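Local coordinates for protein membrane-bound protease PH1510 (Pyrococcus horikoshii, PDB 6M4B) that cleaves its substrates preferentially near hydrophobic or aromatic residues as a dimeric serine protease, degrading a stomatin homolog in vitro, here as its N-terminal protease domain with the nucleophile replaced, at residues A[6-11]-A[197-202]; A[33-38]-A[60-65]. The protein carries 1 engineered substitution. One frame throughout, in Å; residues are numbered along the deposited sequence.

Contact 1: residues A[6-11]-A[197-202]; sequences AKNIVY and TLNFTN
Asn8 and Asn202 mark the closest approach of the two backbones, their CA atoms 7.1 Å apart, and across that gap a side chain of 6-11 reaches backbone atoms of 197-202, with a water bridging as well and an apolar touch between Val10 and Phe200. The carboxamide of Asn8 does most of it. With CG anti to the backbone N (chi1 -160°), it reaches straight over to the loop, and ND2 donates to Asn199 O at 2.8 Å. That bond is somewhat bent, 149° at the hydrogen, and the donor stands above the carbonyl plane of Asn199 instead of lying in it. A weak second bond runs from Asn8 ND2 to Asn202 O at 3.4 Å. The same nitrogen also gives a hydrogen bond to a water, which in turn accepts from Asn202 N at 2.7 Å and donates to Asn199 OD1. One amide group thus ties Asn199 and Asn202, three residues apart in the loop, together, directly and through the water.

In the fold, a ClpP/crotonase-type domain built round a parallel sheet, strand 9-16 runs between strands 41-47 and 204-207, and the loop 197-202 leads into the latter, the outermost strand on this side within the chain. Asn8 and Val10 both make backbone bonds to Glu204, so the side-chain contact sits where the pairing with strand 204-207 begins.

Two residues further on, Val10 turns its side chain the same way and meets Phe200. Its CG2 approaches the ring obliquely, 3.4 Å from Phe200 CE1, and the two side chains cross at about a right angle. Phe200 also rests on Ala41 of the neighbouring strand and on Leu179 and Ser182 of helix 175-182, while its backbone N bonds to Asn183 OD1.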
loop_
_atom_site.group_PDB
_atom_site.type_symbol
_atom_site.label_atom_id
_atom_site.label_comp_id
_atom_site.label_asym_id
_atom_site.label_seq_id
_atom_site.Cartn_x
_atom_site.Cartn_y
_atom_site.Cartn_z
ATOM N N ALA A 6 13.981 24.954 20.270
ATOM C CA ALA A 6 13.255 24.295 19.154
ATOM C C ALA A 6 12.971 25.212 17.948
ATOM O O ALA A 6 12.298 26.228 18.100
ATOM C CB ALA A 6 11.944 23.682 19.664
ATOM N N LYS A 7 13.539 24.870 16.783
ATOM C CA LYS A 7 13.246 25.543 15.511
ATOM C C LYS A 7 12.366 24.730 14.534
ATOM O O LYS A 7 12.210 23.513 14.634
ATOM C CB LYS A 7 14.550 26.004 14.815
ATOM C CG LYS A 7 15.637 24.930 14.546
ATOM C CD LYS A 7 16.839 25.062 15.482
ATOM C CE LYS A 7 17.497 23.691 15.738
ATOM N NZ LYS A 7 18.865 23.757 16.344
ATOM N N ASN A 8 11.751 25.450 13.609
ATOM C CA ASN A 8 10.749 24.933 12.727
ATOM C C ASN A 8 11.543 24.811 11.451
ATOM O O ASN A 8 11.829 25.798 10.777
ATOM C CB ASN A 8 9.617 25.973 12.639
ATOM C CG ASN A 8 8.282 25.391 12.135
ATOM O OD1 ASN A 8 8.112 24.196 12.030
ATOM N ND2 ASN A 8 7.346 26.262 11.799
ATOM N N ILE A 9 11.948 23.590 11.136
ATOM C CA ILE A 9 12.785 23.333 9.986
ATOM C C ILE A 9 11.996 22.625 8.867
ATOM O O ILE A 9 11.330 21.608 9.111
ATOM C CB ILE A 9 13.986 22.463 10.403
ATOM C CG1 ILE A 9 14.899 23.292 11.315
ATOM C CG2 ILE A 9 14.764 21.993 9.190
ATOM C CD1 ILE A 9 15.878 22.484 12.142
ATOM N N VAL A 10 12.141 23.125 7.646
ATOM C CA VAL A 10 11.696 22.416 6.472
ATOM C C VAL A 10 12.904 22.037 5.614
ATOM O O VAL A 10 13.675 22.894 5.193
ATOM C CB VAL A 10 10.679 23.231 5.649
ATOM C CG1 VAL A 10 10.296 22.498 4.363
ATOM C CG2 VAL A 10 9.417 23.436 6.485
ATOM N N TYR A 11 13.038 20.745 5.347
ATOM C CA TYR A 11 14.062 20.275 4.417
ATOM C C TYR A 11 13.520 20.276 3.004
ATOM O O TYR A 11 12.308 20.179 2.794
ATOM C CB TYR A 11 14.567 18.912 4.816
ATOM C CG TYR A 11 15.473 18.969 6.044
ATOM C CD1 TYR A 11 16.811 19.357 5.923
ATOM C CD2 TYR A 11 14.996 18.647 7.306
ATOM C CE1 TYR A 11 17.642 19.392 7.018
ATOM C CE2 TYR A 11 15.825 18.676 8.416
ATOM C CZ TYR A 11 17.144 19.047 8.267
ATOM O OH TYR A 11 17.960 19.089 9.360
ATOM N N THR A 197 -1.726 19.908 10.916
ATOM C CA THR A 197 -1.795 21.235 10.276
ATOM C C THR A 197 -0.377 21.752 10.040
ATOM O O THR A 197 0.398 21.785 10.952
ATOM C CB THR A 197 -2.646 22.221 11.107
ATOM O OG1 THR A 197 -3.983 21.730 11.188
ATOM C CG2 THR A 197 -2.703 23.636 10.445
ATOM N N LEU A 198 -0.038 22.121 8.809
ATOM C CA LEU A 198 1.308 22.540 8.494
ATOM C C LEU A 198 1.531 23.964 9.020
ATOM O O LEU A 198 0.677 24.856 8.849
ATOM C CB LEU A 198 1.560 22.512 6.995
ATOM C CG LEU A 198 1.473 21.128 6.335
ATOM C CD1 LEU A 198 1.434 21.269 4.829
ATOM C CD2 LEU A 198 2.632 20.260 6.766
ATOM N N ASN A 199 2.655 24.184 9.670
ATOM C CA ASN A 199 2.960 25.497 10.232
ATOM C C ASN A 199 4.201 26.026 9.624
ATOM O O ASN A 199 5.320 25.591 9.951
ATOM C CB ASN A 199 3.120 25.400 11.722
ATOM C CG ASN A 199 3.691 26.669 12.331
ATOM O OD1 ASN A 199 3.708 27.742 11.734
ATOM N ND2 ASN A 199 4.167 26.528 13.546
ATOM N N PHE A 200 4.002 26.952 8.697
ATOM C CA PHE A 200 5.115 27.476 7.938
ATOM C C PHE A 200 5.246 28.974 8.056
ATOM O O PHE A 200 5.918 29.618 7.258
ATOM C CB PHE A 200 4.939 27.148 6.439
ATOM C CG PHE A 200 5.045 25.673 6.082
ATOM C CD1 PHE A 200 5.951 24.796 6.729
ATOM C CD2 PHE A 200 4.331 25.204 5.029
ATOM C CE1 PHE A 200 6.066 23.490 6.321
ATOM C CE2 PHE A 200 4.434 23.889 4.614
ATOM C CZ PHE A 200 5.295 23.045 5.243
ATOM N N THR A 201 4.652 29.545 9.073
ATOM C CA THR A 201 4.710 30.982 9.230
ATOM C C THR A 201 6.159 31.494 9.329
ATOM O O THR A 201 6.534 32.383 8.600
ATOM C CB THR A 201 3.890 31.354 10.446
ATOM O OG1 THR A 201 2.584 30.776 10.275
ATOM C CG2 THR A 201 3.825 32.908 10.609
ATOM N N ASN A 202 6.971 30.874 10.173
ATOM C CA ASN A 202 8.404 31.191 10.271
ATOM C C ASN A 202 9.177 29.932 10.314
ATOM O O ASN A 202 9.097 29.177 11.296
ATOM C CB ASN A 202 8.679 31.989 11.537
ATOM C CG ASN A 202 8.104 33.367 11.443
ATOM O OD1 ASN A 202 7.120 33.703 12.085
ATOM N ND2 ASN A 202 8.679 34.157 10.567
HETATM O O HOH W 1 6.142 29.216 12.201
#

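Contact 2: residues A[33-38]-A[60-65]; sequences IAEQDN and VQRIQQ
Glu35 and Arg62 join the C-terminal parts of helices 21-36 and 53-64, which lie side by side in the alpha/beta fold of this ClpP-like domain; the first helix ends in a Schellman motif with Asn38, at positive phi, as its C-prime residue. The ionic interaction is a two-pronged salt bridge. Arg62 NH2 donates to Glu35 OE1 at 2.8 Å, almost straight at 176°, and Arg62 NH1 makes a weaker bond of 3.3 Å to Glu35 OE2. The side chains come from opposite directions: Glu35 is extended beyond CG, whereas Arg62 bends at chi2 (61°) to bring its guanidinium across. Arg62 NE forms a second salt bridge, to Asp28. Hydrogen bonds add to these, Glu35 OE2 accepting from Lys67 N and Arg62 NH2 also bonding Thr32 OG1. Cutting Glu35 back to an alanine is likely to leave NH1 and NH2 of Arg62 without their carboxylate mate and Lys67 N without its acceptor. Gln65, alongside, turns its amide to Asn58 of the second subunit. The carboxylate and guanidinium planes are 43° apart, and OE1 lies in the plane of the guanidinium while NH2 approaches it from above the carboxylate plane.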
loop_
_atom_site.group_PDB
_atom_site.type_symbol
_atom_site.label_atom_id
_atom_site.label_comp_id
_atom_site.label_asym_id
_atom_site.label_seq_id
_atom_site.Cartn_x
_atom_site.Cartn_y
_atom_site.Cartn_z
ATOM N N ILE A 33 16.601 11.458 7.393
ATOM C CA ILE A 33 17.287 12.639 7.918
ATOM C C ILE A 33 16.289 13.635 8.508
ATOM O O ILE A 33 16.386 14.011 9.667
ATOM C CB ILE A 33 18.157 13.315 6.836
ATOM C CG1 ILE A 33 19.362 12.431 6.520
ATOM C CG2 ILE A 33 18.644 14.679 7.326
ATOM C CD1 ILE A 33 20.125 12.823 5.263
ATOM N N ALA A 34 15.300 14.025 7.708
ATOM C CA ALA A 34 14.310 14.987 8.146
ATOM C C ALA A 34 13.530 14.516 9.372
ATOM O O ALA A 34 13.193 15.331 10.227
ATOM C CB ALA A 34 13.353 15.292 7.001
ATOM N N GLU A 35 13.197 13.222 9.450
ATOM C CA GLU A 35 12.512 12.642 10.649
ATOM C C GLU A 35 13.445 12.690 11.887
ATOM O O GLU A 35 13.042 13.108 12.961
ATOM C CB GLU A 35 12.150 11.150 10.434
ATOM C CG GLU A 35 11.023 10.822 9.464
ATOM C CD GLU A 35 10.880 9.319 9.188
ATOM O OE1 GLU A 35 11.899 8.591 9.081
ATOM O OE2 GLU A 35 9.735 8.857 9.025
ATOM N N GLN A 36 14.695 12.273 11.711
ATOM C CA GLN A 36 15.677 12.325 12.814
ATOM C C GLN A 36 15.861 13.721 13.373
ATOM O O GLN A 36 16.007 13.843 14.579
ATOM C CB GLN A 36 17.029 11.776 12.395
ATOM C CG GLN A 36 17.085 10.257 12.508
ATOM C CD GLN A 36 18.213 9.657 11.680
ATOM O OE1 GLN A 36 19.046 10.383 11.112
ATOM N NE2 GLN A 36 18.270 8.328 11.637
ATOM N N ASP A 37 15.801 14.760 12.522
ATOM C CA ASP A 37 15.874 16.165 12.996
ATOM C C ASP A 37 14.525 16.768 13.424
ATOM O O ASP A 37 14.465 17.949 13.718
ATOM C CB ASP A 37 16.580 17.075 11.979
ATOM C CG ASP A 37 17.966 16.528 11.530
ATOM O OD1 ASP A 37 18.491 15.576 12.161
ATOM O OD2 ASP A 37 18.543 17.056 10.550
ATOM N N ASN A 38 13.468 15.964 13.547
ATOM C CA ASN A 38 12.109 16.471 13.887
ATOM C C ASN A 38 11.669 17.649 13.016
ATOM O O ASN A 38 11.039 18.614 13.517
ATOM C CB ASN A 38 11.980 16.893 15.370
ATOM C CG ASN A 38 12.294 15.770 16.326
ATOM O OD1 ASN A 38 13.282 15.818 17.063
ATOM N ND2 ASN A 38 11.475 14.729 16.297
ATOM N N VAL A 60 6.112 5.038 -2.262
ATOM C CA VAL A 60 4.789 5.426 -1.726
ATOM C C VAL A 60 4.626 4.994 -0.265
ATOM O O VAL A 60 4.169 5.766 0.588
ATOM C CB VAL A 60 3.642 4.869 -2.574
ATOM C CG1 VAL A 60 2.322 4.952 -1.835
ATOM C CG2 VAL A 60 3.561 5.628 -3.892
ATOM N N GLN A 61 4.993 3.758 0.017
ATOM C CA GLN A 61 4.816 3.236 1.367
ATOM C C GLN A 61 5.779 3.909 2.367
ATOM O O GLN A 61 5.448 4.085 3.525
ATOM C CB GLN A 61 4.959 1.704 1.417
ATOM C CG GLN A 61 3.854 1.052 2.275
ATOM C CD GLN A 61 4.386 0.225 3.388
ATOM O OE1 GLN A 61 5.546 0.361 3.766
ATOM N NE2 GLN A 61 3.542 -0.613 3.951
ATOM N N ARG A 62 6.962 4.270 1.924
ATOM C CA ARG A 62 7.874 5.024 2.806
ATOM C C ARG A 62 7.273 6.390 3.199
ATOM O O ARG A 62 7.297 6.765 4.365
ATOM C CB ARG A 62 9.209 5.231 2.119
ATOM C CG ARG A 62 10.272 5.900 2.955
ATOM C CD ARG A 62 10.584 5.085 4.181
ATOM N NE ARG A 62 11.539 5.763 5.024
ATOM C CZ ARG A 62 11.266 6.524 6.077
ATOM N NH1 ARG A 62 10.011 6.792 6.464
ATOM N NH2 ARG A 62 12.291 7.032 6.770
ATOM N N ILE A 63 6.703 7.078 2.223
ATOM C CA ILE A 63 6.006 8.330 2.485
ATOM C C ILE A 63 4.830 8.116 3.434
ATOM O O ILE A 63 4.673 8.859 4.407
ATOM C CB ILE A 63 5.570 8.980 1.179
ATOM C CG1 ILE A 63 6.827 9.434 0.427
ATOM C CG2 ILE A 63 4.606 10.142 1.412
ATOM C CD1 ILE A 63 6.606 9.770 -1.010
ATOM N N GLN A 64 4.046 7.067 3.226
ATOM C CA GLN A 64 2.893 6.854 4.062
ATOM C C GLN A 64 3.233 6.600 5.525
ATOM O O GLN A 64 2.435 6.928 6.378
ATOM C CB GLN A 64 2.025 5.709 3.528
ATOM C CG GLN A 64 1.230 6.073 2.270
ATOM C CD GLN A 64 0.445 4.877 1.723
ATOM O OE1 GLN A 64 0.894 3.724 1.833
ATOM N NE2 GLN A 64 -0.719 5.138 1.127
ATOM N N GLN A 65 4.358 5.935 5.796
ATOM C CA GLN A 65 4.829 5.651 7.164
ATOM C C GLN A 65 5.697 6.795 7.722
ATOM O O GLN A 65 6.161 6.694 8.828
ATOM C CB GLN A 65 5.685 4.352 7.215
ATOM C CG GLN A 65 5.083 3.055 6.647
ATOM C CD GLN A 65 3.966 2.475 7.499
ATOM O OE1 GLN A 65 2.972 3.137 7.783
ATOM N NE2 GLN A 65 4.112 1.218 7.881
#

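The two contacts lie about 16 Å apart between centres, contact 2 nested within the long chain loop that contact 1 closes. Contact 1 is partly buried, at the margin of the parallel sheet, and mixes neutral amide and water-mediated bonds with one apolar touch that reaches inward. Contact 2 is a surface contact between helices, essentially one charged pair, beside the second subunit. They share no element, but strand 9-16 and helix 21-36 follow each other in sequence and their segments meet: Tyr11 CD2 packs on Ala34 CB at 3.7 Å, and Tyr11 OH lies close to Asp37 OD2, just past the helix end, a doubtful hydrogen bond.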